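Local coordinates for high affinity transport system protein p37 (Mycoplasma hyorhinis, PDB 3EKI) that binds thiamine diphosphate outside the cell membrane as the lipoprotein component of a high-affinity transport system, probably for thiamine uptake, at residues K160-G165 and K267-N272. Residues are numbered along the deposited sequence; the frame is centred on the assembly and turned at random.
Sequences KFYVDG and KNHFQN
CG of Tyr-162 and of His-269 both lie anti to the backbone N (chi1 -178° and -168°), beside the carbonyl carbon; the two side chains then cross at about a right angle and meet through their polar atoms. Tyr-162 OH lies 2.7 Å from His-269 ND1, near the imidazole plane at its edge, a hydrogen bond in which either group could be the donor. The other imidazole nitrogen, NE2, is hydrogen-bonded to the backbone O of Trp-235, so the ring is held at both nitrogens and its rotation is fixed. The O of one water lies 2.6 Å from Tyr-162 OH and donates to Asn-268 O, bridging the segments. In this periplasmic-binding-protein-like fold, the contact joins the loop between strand 141-152 and helix 170-184 to the C-terminal end of helix 256-269. Asn-268 CB lies 3.9 Å from Tyr-162 CD2, its amide plane turned 43° from the phenol, while ND2 is hydrogen-bonded to the C-terminal OXT of Lys-403. Gly-165 CA comes to 3.9 Å from His-269 CE1. Three successive backbone N-H groups, of Val-163, Asp-164 and Gly-165, converge on Asp-169 OD2, which accepts hydrogen bonds from them and ties down the loop just after Tyr-162.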
loop_
_atom_site.group_PDB
_atom_site.type_symbol
_atom_site.label_atom_id
_atom_site.label_comp_id
_atom_site.label_asym_id
_atom_site.label_seq_id
_atom_site.Cartn_x
_atom_site.Cartn_y
_atom_site.Cartn_z
ATOM N N LYS A 160 15.029 7.571 3.638
ATOM C CA LYS A 160 15.824 7.558 2.416
ATOM C C LYS A 160 14.992 8.230 1.323
ATOM O O LYS A 160 13.877 7.767 1.050
ATOM C CB LYS A 160 16.222 6.172 1.938
ATOM C CG LYS A 160 16.790 5.202 2.943
ATOM C CD LYS A 160 18.184 5.570 3.400
ATOM C CE LYS A 160 18.798 4.450 4.239
ATOM N NZ LYS A 160 19.885 4.977 5.119
ATOM N N PHE A 161 15.519 9.301 0.748
ATOM C CA PHE A 161 14.847 10.105 -0.240
ATOM C C PHE A 161 15.719 10.347 -1.480
ATOM O O PHE A 161 16.932 10.158 -1.427
ATOM C CB PHE A 161 14.465 11.482 0.315
ATOM C CG PHE A 161 13.536 11.447 1.506
ATOM C CD1 PHE A 161 14.057 11.234 2.774
ATOM C CD2 PHE A 161 12.178 11.634 1.328
ATOM C CE1 PHE A 161 13.216 11.215 3.877
ATOM C CE2 PHE A 161 11.341 11.600 2.438
ATOM C CZ PHE A 161 11.867 11.383 3.687
ATOM N N TYR A 162 15.046 10.766 -2.539
ATOM C CA TYR A 162 15.738 11.080 -3.777
ATOM C C TYR A 162 16.839 12.113 -3.529
ATOM O O TYR A 162 16.674 13.116 -2.839
ATOM C CB TYR A 162 14.702 11.561 -4.821
ATOM C CG TYR A 162 15.407 11.853 -6.135
ATOM C CD1 TYR A 162 15.663 10.840 -7.053
ATOM C CD2 TYR A 162 15.836 13.121 -6.473
ATOM C CE1 TYR A 162 16.308 11.118 -8.255
ATOM C CE2 TYR A 162 16.490 13.426 -7.641
ATOM C CZ TYR A 162 16.721 12.397 -8.530
ATOM O OH TYR A 162 17.370 12.736 -9.677
ATOM N N VAL A 163 17.968 11.894 -4.193
ATOM C CA VAL A 163 19.099 12.822 -4.114
ATOM C C VAL A 163 19.480 13.234 -5.533
ATOM O O VAL A 163 19.346 14.408 -5.891
ATOM C CB VAL A 163 20.301 12.226 -3.360
ATOM C CG1 VAL A 163 21.452 13.233 -3.354
ATOM C CG2 VAL A 163 19.947 11.850 -1.944
ATOM N N ASP A 164 19.922 12.278 -6.349
ATOM C CA ASP A 164 20.309 12.625 -7.714
ATOM C C ASP A 164 20.139 11.566 -8.776
ATOM O O ASP A 164 20.541 11.755 -9.932
ATOM C CB ASP A 164 21.805 13.058 -7.676
ATOM C CG ASP A 164 22.721 12.015 -7.107
ATOM O OD1 ASP A 164 22.445 10.811 -7.249
ATOM O OD2 ASP A 164 23.753 12.356 -6.476
ATOM N N GLY A 165 19.549 10.419 -8.475
ATOM C CA GLY A 165 19.339 9.365 -9.435
ATOM C C GLY A 165 20.557 8.630 -9.927
ATOM O O GLY A 165 20.402 7.837 -10.858
ATOM N N LYS A 267 9.791 13.868 -12.013
ATOM C CA LYS A 267 9.923 15.315 -12.013
ATOM C C LYS A 267 11.198 15.793 -11.355
ATOM O O LYS A 267 11.857 16.719 -11.866
ATOM C CB LYS A 267 8.697 15.936 -11.315
ATOM C CG LYS A 267 8.710 17.459 -11.321
ATOM C CD LYS A 267 7.519 17.984 -12.121
ATOM C CE LYS A 267 6.232 17.988 -11.314
ATOM N NZ LYS A 267 5.263 16.936 -11.740
ATOM N N ASN A 268 11.624 15.201 -10.241
ATOM C CA ASN A 268 12.833 15.580 -9.545
ATOM C C ASN A 268 14.082 15.200 -10.344
ATOM O O ASN A 268 15.116 15.860 -10.218
ATOM C CB ASN A 268 12.888 14.946 -8.157
ATOM C CG ASN A 268 11.860 15.603 -7.236
ATOM O OD1 ASN A 268 11.300 16.644 -7.591
ATOM N ND2 ASN A 268 11.602 15.006 -6.085
ATOM N N HIS A 269 13.980 14.148 -11.150
ATOM C CA HIS A 269 15.106 13.685 -11.951
ATOM C C HIS A 269 15.213 14.460 -13.260
ATOM O O HIS A 269 16.240 15.076 -13.546
ATOM C CB HIS A 269 14.981 12.187 -12.236
ATOM C CG HIS A 269 16.220 11.575 -12.810
ATOM N ND1 HIS A 269 17.394 11.464 -12.097
ATOM C CD2 HIS A 269 16.470 11.042 -14.030
ATOM C CE1 HIS A 269 18.313 10.888 -12.852
ATOM N NE2 HIS A 269 17.778 10.622 -14.030
ATOM N N PHE A 270 14.146 14.425 -14.051
ATOM C CA PHE A 270 14.121 15.118 -15.334
ATOM C C PHE A 270 13.607 16.545 -15.184
ATOM O O PHE A 270 12.701 16.967 -15.903
ATOM C CB PHE A 270 13.259 14.352 -16.340
ATOM C CG PHE A 270 13.721 12.944 -16.586
ATOM C CD1 PHE A 270 14.632 12.665 -17.590
ATOM C CD2 PHE A 270 13.244 11.900 -15.812
ATOM C CE1 PHE A 270 15.059 11.371 -17.819
ATOM C CE2 PHE A 270 13.666 10.603 -16.036
ATOM C CZ PHE A 270 14.576 10.339 -17.041
ATOM N N GLN A 271 14.189 17.286 -14.246
ATOM C CA GLN A 271 13.793 18.664 -14.010
ATOM C C GLN A 271 13.723 19.431 -15.334
ATOM O O GLN A 271 14.507 19.120 -16.229
ATOM C CB GLN A 271 14.765 19.435 -13.145
ATOM C CG GLN A 271 15.284 18.819 -11.869
ATOM C CD GLN A 271 16.360 19.748 -11.303
ATOM O OE1 GLN A 271 16.063 20.749 -10.653
ATOM N NE2 GLN A 271 17.603 19.381 -11.592
ATOM N N ASN A 272 12.797 20.342 -15.360
ATOM C CA ASN A 272 12.390 21.270 -16.400
ATOM C C ASN A 272 11.762 20.547 -17.566
ATOM O O ASN A 272 11.155 21.145 -18.467
ATOM C CB ASN A 272 13.583 22.181 -16.760
ATOM C CG ASN A 272 14.214 22.749 -15.490
ATOM O OD1 ASN A 272 13.536 23.101 -14.512
ATOM N ND2 ASN A 272 15.540 22.865 -15.433
HETATM O O HOH W 1 18.220 15.195 -10.105
#